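Local coordinates for protein beta-mannosidase (Trichoderma harzianum, PDB 4CVU) that probably hydrolyses terminal beta-linked mannose residues from the non-reducing ends of oligosaccharides, as a glycoside hydrolase of family 2, at residues 601-606 / 663-668; 608-613 / 623-628; 615-620 / 646-651; 675-680 / 934-939. All coordinates share one frame; numbering follows the deposited sequence. Where two conformers were deposited one is given.

Contact 1 of 4, residues 601-606 / 663-668. With NAG (2-acetamido-2-deoxy-beta-D-glucopyranose), chain H.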
# COMPACT_ATOMS: atom_id res chain seq x y z
N PRO A 601 10.11 -10.66 7.77
CA PRO A 601 10.88 -9.45 7.78
C PRO A 601 10.25 -8.40 8.71
O PRO A 601 9.10 -8.55 9.19
CB PRO A 601 10.74 -8.96 6.33
CG PRO A 601 9.41 -9.44 5.88
CD PRO A 601 9.30 -10.81 6.54
N SER A 602 10.95 -7.27 8.89
CA SER A 602 10.42 -6.17 9.68
C SER A 602 9.07 -5.71 9.15
O SER A 602 8.77 -5.88 7.97
CB SER A 602 11.42 -4.99 9.62
OG SER A 602 11.44 -4.50 8.29
N ILE A 603 8.26 -5.12 10.02
CA ILE A 603 7.02 -4.50 9.57
C ILE A 603 7.32 -3.35 8.59
O ILE A 603 6.49 -3.08 7.70
CB ILE A 603 6.11 -4.03 10.73
CG1 ILE A 603 4.79 -3.45 10.19
CG2 ILE A 603 6.80 -3.01 11.64
CD1 ILE A 603 3.74 -3.18 11.24
N GLN A 604 8.47 -2.68 8.70
CA GLN A 604 8.75 -1.54 7.78
C GLN A 604 8.98 -2.12 6.39
O GLN A 604 8.62 -1.53 5.38
CB GLN A 604 9.97 -0.70 8.20
CG GLN A 604 9.84 0.04 9.55
CD GLN A 604 10.03 -0.85 10.78
OE1 GLN A 604 10.42 -1.98 10.69
NE2 GLN A 604 9.77 -0.29 11.94
N THR A 605 9.60 -3.33 6.34
CA THR A 605 9.81 -4.00 5.07
C THR A 605 8.42 -4.44 4.50
O THR A 605 8.04 -4.01 3.37
CB THR A 605 10.84 -5.14 5.15
OG1 THR A 605 12.20 -4.61 5.25
CG2 THR A 605 10.74 -5.99 3.97
N TRP A 606 7.62 -5.18 5.30
CA TRP A 606 6.25 -5.54 4.87
C TRP A 606 5.53 -4.32 4.31
O TRP A 606 4.83 -4.40 3.28
CB TRP A 606 5.42 -6.00 6.01
CG TRP A 606 5.69 -7.47 6.30
CD1 TRP A 606 6.24 -7.98 7.41
CD2 TRP A 606 5.46 -8.55 5.41
NE1 TRP A 606 6.33 -9.38 7.30
CE2 TRP A 606 5.85 -9.74 6.07
CE3 TRP A 606 4.93 -8.64 4.13
CZ2 TRP A 606 5.72 -10.98 5.47
CZ3 TRP A 606 4.79 -9.86 3.54
CH2 TRP A 606 5.19 -11.04 4.22
N ASP A 663 -2.75 -3.11 20.22
CA ASP A 663 -2.69 -2.52 18.88
C ASP A 663 -2.26 -3.63 17.87
O ASP A 663 -1.14 -4.15 17.97
CB ASP A 663 -1.68 -1.36 18.88
CG ASP A 663 -1.66 -0.58 17.57
OD1 ASP A 663 -2.03 -1.14 16.52
OD2 ASP A 663 -1.26 0.61 17.61
N PRO A 664 -3.15 -4.00 16.93
CA PRO A 664 -2.87 -5.13 16.00
C PRO A 664 -1.59 -4.94 15.17
O PRO A 664 -0.92 -5.90 14.83
CB PRO A 664 -4.12 -5.18 15.07
CG PRO A 664 -4.85 -3.89 15.31
CD PRO A 664 -4.44 -3.32 16.64
N VAL A 665 -1.25 -3.69 14.89
CA VAL A 665 -0.02 -3.34 14.19
C VAL A 665 1.23 -3.62 15.02
O VAL A 665 2.19 -4.13 14.48
CB VAL A 665 0.01 -1.85 13.83
CG1 VAL A 665 1.33 -1.51 13.21
CG2 VAL A 665 -1.13 -1.49 12.90
N ALA A 666 1.19 -3.29 16.30
CA ALA A 666 2.28 -3.54 17.18
C ALA A 666 2.35 -5.05 17.43
O ALA A 666 3.42 -5.62 17.62
CB ALA A 666 2.07 -2.79 18.50
N ASN A 667 1.21 -5.71 17.39
CA ASN A 667 1.17 -7.18 17.59
C ASN A 667 1.87 -7.95 16.44
O ASN A 667 2.57 -8.98 16.65
CB ASN A 667 -0.28 -7.65 17.71
CG ASN A 667 -0.40 -9.00 18.40
OD1 ASN A 667 0.38 -9.30 19.28
ND2 ASN A 667 -1.40 -9.81 18.01
N PHE A 668 1.58 -7.51 15.23
CA PHE A 668 2.22 -8.03 14.02
C PHE A 668 3.71 -7.70 14.07
O PHE A 668 4.56 -8.60 13.91
CB PHE A 668 1.57 -7.42 12.78
CG PHE A 668 2.18 -7.90 11.47
CD1 PHE A 668 2.29 -9.26 11.20
CD2 PHE A 668 2.66 -7.00 10.52
CE1 PHE A 668 2.85 -9.70 10.02
CE2 PHE A 668 3.21 -7.43 9.33
CZ PHE A 668 3.31 -8.80 9.08
C1 NAG H . -1.64 -11.13 18.60
C2 NAG H . -3.10 -11.28 19.06
C3 NAG H . -3.45 -12.69 19.53
C4 NAG H . -3.00 -13.69 18.49
C5 NAG H . -1.50 -13.50 18.22
C6 NAG H . -0.98 -14.48 17.16
C7 NAG H . -4.36 -9.41 19.95
C8 NAG H . -4.70 -8.52 21.13
N2 NAG H . -3.46 -10.37 20.12
O3 NAG H . -4.85 -12.77 19.69
O4 NAG H . -3.23 -15.00 18.98
O5 NAG H . -1.27 -12.20 17.77
O6 NAG H . -1.71 -14.35 15.95
O7 NAG H . -4.91 -9.23 18.88
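Phe668 and Trp606 meet where two helix N-termini, each with a side-chain N-cap, come into contact at the starts of helices 603-609 and 664-692. The side chains cross at about a right angle, and the rings are oblique, neither stacked nor edge-to-face: the phenyl plane is turned 49° from the indole five-membered ring, with centroids 4.9 Å apart. Phe668 CZ comes over one indole face, 3.5 Å from Trp606 CD1, while Pro601 CG lies on the opposite face. Without the indole, as with an alanine here, Phe668 CZ and Pro601 CG are likely to lose the surface they share, leaving the phenyl ring freer to turn. One turn earlier, Ile603 CD1 approaches the phenyl ring at its edge, 4.0 Å from Phe668 CD2. An extended side chain, CG1 anti to the backbone N (chi1 -177°), carries that methyl across to the second helix. In the two N-caps, Ser602 OG accepts from Thr605 N, and Asp663 OD1 from Val665 N. On helix 664-692, Asn667 carries an N-linked sugar through ND2. Beside the solvent-exposed Val665, Ile603 CD1 touches CG1 of that residue at 3.5 Å.

Contact 2 of 4, residues 608-613 / 623-628; sequences QAVDPE and ILRNHH. With CD (cadmium ion), chain N; CD (cadmium ion), chain M.
The end of helix 603-609 and the loop after it pack on the end of helix 620-625, where the guanidinium of Arg625 lies against Ala609, with Val610 beside the arginine chain. Ala609 CB sits over one face of the guanidinium, 3.5 Å from Arg625 NH2. A bend at chi3 (75°) in the arginine chain sets the flat group against this methyl. In the conformer given, Val610 CG2 comes 4.0 Å from Arg625 CD, a less certain part of the contact. Beyond helix 620-625, Asn626 OD1 accepts from His628 N at 2.8 Å, which closes an Asx turn. Past Val610 the other segment enters metal sites: Asp611 chelates one cadmium ion through both carboxylate oxygens, with OD2 the nearer at 2.4 Å, and Glu613 OE1 and OE2 hold a second, which His62 of the second subunit also binds. Across the two segments there is no hydrogen bond, and the arginine meets the 608-613 segment chiefly with one guanidinium face. NH1 bonds to Asn71 O and Gly73 O, NH2 to Gln713 O, and Trp712 adds a cation-pi contact; these partners probably satisfy the buried charge and hold the group's rotation.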
# COMPACT_ATOMS: atom_id res chain seq x y z
N GLN A 608 6.32 -1.93 2.72
CA GLN A 608 6.71 -1.51 1.38
C GLN A 608 5.83 -2.16 0.31
O GLN A 608 5.66 -1.59 -0.73
CB GLN A 608 8.17 -1.90 1.12
CG GLN A 608 9.17 -1.21 2.03
CD GLN A 608 10.58 -1.76 1.91
OE1 GLN A 608 10.88 -2.63 1.07
NE2 GLN A 608 11.46 -1.23 2.73
N ALA A 609 5.37 -3.40 0.56
CA ALA A 609 4.82 -4.26 -0.47
C ALA A 609 3.36 -4.62 -0.30
O ALA A 609 2.72 -4.98 -1.26
CB ALA A 609 5.65 -5.56 -0.55
N VAL A 610 2.82 -4.51 0.91
CA VAL A 610 1.50 -5.02 1.25
C VAL A 610 0.56 -3.96 1.83
O VAL A 610 1.02 -3.10 2.57
CB VAL A 610 1.69 -6.18 2.26
CG1 VAL A 610 0.43 -6.46 3.02
CG2 VAL A 610 2.14 -7.43 1.53
N ASP A 611 -0.74 -4.07 1.56
CA ASP A 611 -1.73 -3.13 2.11
C ASP A 611 -1.76 -3.10 3.61
O ASP A 611 -1.50 -4.13 4.26
CB ASP A 611 -3.14 -3.45 1.62
CG ASP A 611 -3.26 -3.34 0.16
OD1 ASP A 611 -2.34 -2.76 -0.43
OD2 ASP A 611 -4.22 -3.94 -0.46
N PRO A 612 -2.02 -1.94 4.19
CA PRO A 612 -2.15 -1.80 5.65
C PRO A 612 -3.07 -2.86 6.26
O PRO A 612 -2.67 -3.54 7.21
CB PRO A 612 -2.76 -0.39 5.84
CG PRO A 612 -2.35 0.37 4.61
CD PRO A 612 -2.22 -0.65 3.48
N GLU A 613 -4.24 -3.11 5.68
CA GLU A 613 -5.14 -4.12 6.27
C GLU A 613 -4.59 -5.56 6.21
O GLU A 613 -5.14 -6.47 6.85
CB GLU A 613 -6.52 -4.11 5.64
CG GLU A 613 -6.52 -4.70 4.22
CD GLU A 613 -7.94 -4.82 3.67
OE1 GLU A 613 -8.88 -4.67 4.50
OE2 GLU A 613 -8.08 -5.03 2.43
N ILE A 623 0.55 -14.82 3.92
CA ILE A 623 0.68 -16.27 3.75
C ILE A 623 1.07 -16.60 2.32
O ILE A 623 2.01 -17.38 2.08
CB ILE A 623 -0.62 -17.01 4.09
CG1 ILE A 623 -0.86 -17.02 5.59
CG2 ILE A 623 -0.59 -18.44 3.55
CD1 ILE A 623 -2.31 -17.27 5.94
N LEU A 624 0.38 -15.97 1.36
CA LEU A 624 0.62 -16.29 -0.07
C LEU A 624 2.02 -15.86 -0.53
O LEU A 624 2.49 -16.33 -1.55
CB LEU A 624 -0.47 -15.71 -0.99
CG LEU A 624 -1.78 -16.53 -0.95
CD1 LEU A 624 -2.89 -15.89 -1.78
CD2 LEU A 624 -1.52 -17.96 -1.42
N ARG A 625 2.66 -14.98 0.22
CA ARG A 625 4.03 -14.55 -0.10
C ARG A 625 5.07 -15.42 0.58
O ARG A 625 6.27 -15.33 0.27
CB ARG A 625 4.21 -13.10 0.25
CG ARG A 625 3.46 -12.17 -0.70
CD ARG A 625 3.43 -10.77 -0.15
NE ARG A 625 4.74 -10.13 -0.33
CZ ARG A 625 5.08 -9.34 -1.36
NH1 ARG A 625 4.23 -9.10 -2.35
NH2 ARG A 625 6.30 -8.84 -1.45
N ASN A 626 4.65 -16.31 1.45
CA ASN A 626 5.57 -17.29 2.03
C ASN A 626 5.65 -18.45 1.06
O ASN A 626 4.65 -19.20 0.91
CB ASN A 626 5.07 -17.78 3.37
CG ASN A 626 6.09 -18.64 4.10
OD1 ASN A 626 7.09 -19.11 3.50
ND2 ASN A 626 5.93 -18.74 5.38
N HIS A 627 6.81 -18.62 0.41
CA HIS A 627 6.96 -19.71 -0.51
C HIS A 627 7.64 -20.89 0.11
O HIS A 627 8.04 -21.80 -0.61
CB HIS A 627 7.63 -19.27 -1.80
CG HIS A 627 6.77 -18.37 -2.64
ND1 HIS A 627 7.21 -17.77 -3.79
CD2 HIS A 627 5.48 -18.00 -2.49
CE1 HIS A 627 6.23 -17.06 -4.33
NE2 HIS A 627 5.17 -17.18 -3.56
N HIS A 628 7.77 -20.87 1.42
CA HIS A 628 8.20 -22.04 2.19
C HIS A 628 6.92 -22.59 2.83
O HIS A 628 6.53 -22.10 3.88
CB HIS A 628 9.20 -21.64 3.28
CG HIS A 628 9.73 -22.81 4.07
ND1 HIS A 628 10.32 -23.91 3.47
CD2 HIS A 628 9.82 -23.02 5.41
CE1 HIS A 628 10.71 -24.77 4.40
NE2 HIS A 628 10.42 -24.26 5.59
CD CD N . -4.17 -2.73 -2.50
CD CD M . -10.59 -5.28 2.86
O HOH W 1 -10.85 -3.18 2.30
O HOH W 2 -10.20 -7.33 3.49
O HOH W 3 -12.87 -5.40 3.99
O HOH W 4 -5.95 -3.75 -4.24
O HOH W 5 -3.19 -1.06 -3.58

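Contact 3 of 4, residues 615-620 / 646-651. With NAG (2-acetamido-2-deoxy-beta-D-glucopyranose), chain B; NAG (2-acetamido-2-deoxy-beta-D-glucopyranose), chain C.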
# COMPACT_ATOMS: atom_id res chain seq x y z
N LEU A 615 -1.53 -6.43 7.18
CA LEU A 615 -0.42 -6.56 8.09
C LEU A 615 -0.78 -7.38 9.33
O LEU A 615 -0.92 -6.84 10.41
CB LEU A 615 0.07 -5.17 8.50
CG LEU A 615 0.58 -4.26 7.38
CD1 LEU A 615 0.85 -2.87 7.93
CD2 LEU A 615 1.84 -4.77 6.70
N SER A 616 -0.93 -8.69 9.17
CA SER A 616 -1.08 -9.57 10.33
C SER A 616 -0.43 -10.87 10.01
O SER A 616 -0.28 -11.24 8.85
CB SER A 616 -2.55 -9.74 10.76
OG SER A 616 -3.27 -10.47 9.77
N PHE A 617 -0.02 -11.59 11.04
CA PHE A 617 0.88 -12.73 10.85
C PHE A 617 0.37 -13.65 9.73
O PHE A 617 1.11 -14.08 8.89
CB PHE A 617 1.06 -13.47 12.17
CG PHE A 617 2.23 -14.43 12.20
CD1 PHE A 617 2.07 -15.74 11.79
CD2 PHE A 617 3.47 -14.05 12.68
CE1 PHE A 617 3.13 -16.68 11.85
CE2 PHE A 617 4.53 -14.95 12.74
CZ PHE A 617 4.37 -16.28 12.30
N ASN A 618 -0.94 -13.86 9.71
CA ASN A 618 -1.55 -14.89 8.87
C ASN A 618 -2.57 -14.28 7.92
O ASN A 618 -3.55 -14.92 7.58
CB ASN A 618 -2.24 -15.89 9.78
CG ASN A 618 -1.41 -17.09 10.14
OD1 ASN A 618 -0.46 -17.51 9.41
ND2 ASN A 618 -1.75 -17.68 11.25
N SER A 619 -2.41 -13.04 7.50
CA SER A 619 -3.32 -12.51 6.48
C SER A 619 -3.12 -13.33 5.21
O SER A 619 -2.10 -14.03 5.05
CB SER A 619 -3.03 -11.05 6.16
OG SER A 619 -1.72 -10.90 5.65
N THR A 620 -4.11 -13.28 4.32
CA THR A 620 -4.05 -14.09 3.13
C THR A 620 -2.87 -13.63 2.25
O THR A 620 -2.16 -14.46 1.70
CB THR A 620 -5.36 -14.03 2.35
OG1 THR A 620 -6.41 -14.55 3.16
CG2 THR A 620 -5.28 -14.87 1.06
N VAL A 646 3.42 -22.02 10.13
CA VAL A 646 3.36 -22.86 11.31
C VAL A 646 4.74 -23.10 11.92
O VAL A 646 4.89 -23.08 13.13
CB VAL A 646 2.63 -24.19 11.02
CG1 VAL A 646 2.80 -25.22 12.16
CG2 VAL A 646 1.15 -23.91 10.80
N GLU A 647 5.74 -23.35 11.09
CA GLU A 647 7.12 -23.53 11.60
C GLU A 647 7.55 -22.32 12.42
O GLU A 647 8.07 -22.42 13.52
CB GLU A 647 8.10 -23.82 10.48
CG GLU A 647 8.01 -25.24 9.91
CD GLU A 647 8.84 -25.43 8.63
OE1 GLU A 647 9.52 -24.47 8.19
OE2 GLU A 647 8.85 -26.55 8.07
N MET A 648 7.32 -21.11 11.90
CA MET A 648 7.75 -19.97 12.64
C MET A 648 6.97 -19.83 13.94
O MET A 648 7.54 -19.45 14.98
CB MET A 648 7.57 -18.69 11.75
CG MET A 648 8.50 -18.66 10.58
SD MET A 648 8.32 -17.01 9.76
CE MET A 648 6.77 -17.43 9.04
N THR A 649 5.68 -20.15 13.91
CA THR A 649 4.80 -19.96 15.07
C THR A 649 5.21 -20.91 16.18
O THR A 649 5.27 -20.51 17.34
CB THR A 649 3.31 -20.20 14.72
OG1 THR A 649 2.92 -19.37 13.63
CG2 THR A 649 2.37 -19.87 15.89
N LEU A 650 5.50 -22.15 15.82
CA LEU A 650 5.90 -23.13 16.82
C LEU A 650 7.27 -22.81 17.47
O LEU A 650 7.48 -23.03 18.68
CB LEU A 650 5.93 -24.51 16.22
CG LEU A 650 4.61 -25.21 15.83
CD1 LEU A 650 4.89 -26.60 15.27
CD2 LEU A 650 3.64 -25.31 17.01
N ALA A 651 8.20 -22.32 16.64
CA ALA A 651 9.51 -21.90 17.09
C ALA A 651 9.40 -20.86 18.21
O ALA A 651 10.00 -21.03 19.26
CB ALA A 651 10.32 -21.37 15.92
C1 NAG B . -1.14 -18.88 11.72
C2 NAG B . -0.97 -19.05 13.21
C3 NAG B . -0.66 -20.49 13.62
C4 NAG B . -1.58 -21.52 12.96
C5 NAG B . -1.60 -21.22 11.50
C6 NAG B . -2.52 -22.17 10.72
C7 NAG B . -0.08 -17.11 14.40
C8 NAG B . 1.14 -16.39 14.93
N2 NAG B . 0.12 -18.22 13.72
O3 NAG B . -0.75 -20.61 15.02
O4 NAG B . -1.11 -22.84 13.12
O5 NAG B . -2.03 -19.89 11.26
O6 NAG B . -3.84 -22.08 11.20
O7 NAG B . -1.20 -16.65 14.64
C1 NAG C . -1.58 -23.52 14.28
C2 NAG C . -1.49 -25.02 13.99
C3 NAG C . -1.82 -25.86 15.20
C4 NAG C . -0.99 -25.41 16.38
C5 NAG C . -1.20 -23.92 16.60
C6 NAG C . -0.32 -23.42 17.74
C7 NAG C . -2.04 -25.99 11.80
C8 NAG C . -3.11 -26.20 10.78
N2 NAG C . -2.40 -25.34 12.92
O3 NAG C . -1.47 -27.18 14.90
O4 NAG C . -1.38 -26.13 17.53
O5 NAG C . -0.84 -23.20 15.43
O6 NAG C . -0.39 -22.01 17.77
O7 NAG C . -0.90 -26.43 11.59
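Phe617 reaches from the turn before helix 620-625 to helix 638-655, and a sugar fills the angle between them. The apolar contact is made at the ring's edge, where Phe617 CZ stands 4.0 Å from Met648 CB, close to the ring plane. Next to it Thr649 OG1 comes obliquely to within 3.2 Å of Phe617 CE1. Phe617 CG lies anti to the backbone N (chi1 -165°), which swings the ring out from the turn toward the helix. Among the carbohydrate contacts, Asn618 ND2 is bonded covalently to C1 of the first N-acetylglucosamine. The acetamido group of that sugar lays its methyl, C8, over one face of the phenyl ring, 3.3 Å from Phe617 CD1. The N-H of the same group gives a nearly straight hydrogen bond to Thr649 OG1, 3.0 Å at 165°; this hydroxyl also bonds to Gln645 O. The second sugar lies against the same helix, its O7 3.3 Å from Val646 CG2. With a serine in place of Phe617, the acetamido methyl would probably lose its aromatic floor and Met648 one of the groups packed on it, leaving the sugar more mobile. Ser616 to Ser619 form a type I beta turn, and Ser619 N-caps helix 620-625. The whole is an N-glycosylation site, with Asn618, Ser619 and Thr620 as the sequon and the core glycan folded back onto protein.

Contact 4 of 4, residues 675-680 / 934-939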
# COMPACT_ATOMS: atom_id res chain seq x y z
N THR A 675 10.14 -14.14 15.72
CA THR A 675 10.61 -15.11 14.72
C THR A 675 12.06 -14.85 14.40
O THR A 675 12.84 -15.80 14.23
CB THR A 675 9.76 -15.19 13.42
OG1 THR A 675 9.91 -13.98 12.63
CG2 THR A 675 8.31 -15.41 13.73
N GLN A 676 12.46 -13.57 14.35
CA GLN A 676 13.85 -13.21 14.10
C GLN A 676 14.78 -13.58 15.24
O GLN A 676 15.91 -13.86 15.00
CB GLN A 676 13.99 -11.70 13.85
CG GLN A 676 13.40 -11.32 12.53
CD GLN A 676 13.72 -9.91 12.15
OE1 GLN A 676 14.62 -9.28 12.70
NE2 GLN A 676 13.05 -9.43 11.14
N LEU A 677 14.30 -13.54 16.48
CA LEU A 677 15.12 -13.86 17.62
C LEU A 677 15.45 -15.33 17.59
O LEU A 677 16.57 -15.73 17.97
CB LEU A 677 14.40 -13.53 18.93
CG LEU A 677 14.14 -12.05 19.26
CD1 LEU A 677 13.42 -11.99 20.59
CD2 LEU A 677 15.42 -11.23 19.30
N PHE A 678 14.45 -16.13 17.20
CA PHE A 678 14.64 -17.60 17.18
C PHE A 678 15.67 -17.94 16.09
O PHE A 678 16.62 -18.63 16.35
CB PHE A 678 13.33 -18.34 16.91
CG PHE A 678 13.55 -19.78 16.63
CD1 PHE A 678 13.66 -20.68 17.66
CD2 PHE A 678 13.71 -20.21 15.35
CE1 PHE A 678 13.92 -22.01 17.42
CE2 PHE A 678 13.99 -21.53 15.08
CZ PHE A 678 14.09 -22.44 16.12
N GLN A 679 15.52 -17.35 14.89
CA GLN A 679 16.46 -17.57 13.78
C GLN A 679 17.87 -17.16 14.17
O GLN A 679 18.80 -17.87 13.83
CB GLN A 679 16.05 -16.77 12.53
CG GLN A 679 16.87 -16.99 11.25
CD GLN A 679 16.64 -15.82 10.27
OE1 GLN A 679 16.38 -14.74 10.72
NE2 GLN A 679 16.81 -16.03 8.98
N ALA A 680 18.05 -15.97 14.77
CA ALA A 680 19.39 -15.51 15.16
C ALA A 680 20.06 -16.51 16.12
O ALA A 680 21.22 -16.87 15.96
CB ALA A 680 19.30 -14.20 15.83
N GLU A 934 14.26 -1.33 22.54
CA GLU A 934 13.32 -2.19 23.21
C GLU A 934 14.13 -3.36 23.65
O GLU A 934 15.31 -3.42 23.35
CB GLU A 934 12.23 -2.68 22.25
CG GLU A 934 12.71 -3.75 21.27
CD GLU A 934 11.70 -4.02 20.18
OE1 GLU A 934 11.36 -3.06 19.39
OE2 GLU A 934 11.19 -5.17 20.13
N SER A 935 13.47 -4.27 24.38
CA SER A 935 14.10 -5.53 24.83
C SER A 935 13.11 -6.68 24.87
O SER A 935 11.92 -6.56 24.61
CB SER A 935 14.75 -5.31 26.21
OG SER A 935 13.79 -5.24 27.29
N LEU A 936 13.58 -7.84 25.30
CA LEU A 936 12.70 -8.96 25.42
C LEU A 936 11.46 -8.64 26.23
O LEU A 936 10.35 -9.13 25.91
CB LEU A 936 13.48 -10.07 26.14
CG LEU A 936 12.89 -11.46 26.08
CD1 LEU A 936 12.99 -12.09 24.69
CD2 LEU A 936 13.64 -12.31 27.11
N TRP A 937 11.63 -7.86 27.30
CA TRP A 937 10.51 -7.46 28.16
C TRP A 937 9.35 -6.92 27.36
O TRP A 937 8.19 -7.17 27.67
CB TRP A 937 11.00 -6.41 29.19
CG TRP A 937 9.90 -5.65 29.87
CD1 TRP A 937 9.46 -4.38 29.56
CD2 TRP A 937 9.09 -6.12 30.93
NE1 TRP A 937 8.44 -4.05 30.38
CE2 TRP A 937 8.17 -5.09 31.23
CE3 TRP A 937 9.03 -7.32 31.65
CZ2 TRP A 937 7.20 -5.21 32.24
CZ3 TRP A 937 8.07 -7.45 32.66
CH2 TRP A 937 7.16 -6.39 32.95
N ASP A 938 9.65 -6.18 26.31
CA ASP A 938 8.58 -5.49 25.59
C ASP A 938 7.70 -6.44 24.76
O ASP A 938 6.59 -6.09 24.42
CB ASP A 938 9.17 -4.41 24.70
CG ASP A 938 9.74 -3.28 25.49
OD1 ASP A 938 8.97 -2.61 26.19
OD2 ASP A 938 10.97 -3.09 25.45
N LEU A 939 8.18 -7.66 24.48
CA LEU A 939 7.35 -8.66 23.80
C LEU A 939 6.15 -9.08 24.66
O LEU A 939 5.15 -9.53 24.12
CB LEU A 939 8.16 -9.91 23.44
CG LEU A 939 9.34 -9.75 22.46
CD1 LEU A 939 9.94 -11.11 22.17
CD2 LEU A 939 8.88 -9.11 21.17
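Leu677 of helix 664-692 meets two leucines, Leu936 and Leu939, from the turn that follows the last strand of the C-terminal Ig-fold domain, and the closest approaches all run through one methyl, Leu677 CD1. It stands 3.9 Å from Leu939 CD1 and 4.1 Å from Leu936 CD1. The approach differs between the two: Leu677 and Leu939 reach toward each other tip to tip, whereas Leu936 slants across. In Leu677 the CG is anti to the carbonyl carbon (chi1 -68°) and the chain runs on extended, which pushes CD1 outward from the helix into the angle between its partners. The CB of Leu936 does not point at the helix; CG, anti to the backbone N, and a second torsion of 71° bring CD1 nearer. Only 75 Å² is buried between the segments, nearly all of it on the three leucines and without a hydrogen bond, so the contact is purely van der Waals. The turn presenting the two leucines is held by its own bonds: Asp938 OD2 accepts from Ser935 N at 3.0 Å through its anti lone pair, and the backbone pairs Asp938 N with Ser935 O and Leu939 N with Leu936 O. Tyr886 of strand 884-890 touches both Leu677 and Leu936, while Leu936 also bonds by its backbone to Leu885. Other sides of helix 664-692 face helices: Thr675 and Phe678 pack on helix 638-655, and Gln679 and Ala680 on helix 729-736. The Ig-fold domain is thereby set against a helix itself embedded among others.

In the fold
Helix 664-692 is shared by contacts 1 and 4, whose centres lie 13 Å apart, and helix 603-609 by contacts 1 and 2, 11 Å apart. Contacts 2 and 3 both fall within the chain loop that contact 1 closes, and their segments alternate along the sequence. Trp606 CZ3 lies 3.9 Å from Arg625 NE, which joins contact 1 to contact 2. Phe668 CD1 is 3.3 Å from Phe617 N, and Met648 CB is 3.9 Å from Thr675 CG2, so contact 3 packs against both contact 1 and contact 4. Contacts 2 and 4 do not touch, their nearest atoms being about 9 Å apart. Glycans mark contacts 1 and 3; cadmium ions lie beside contact 2.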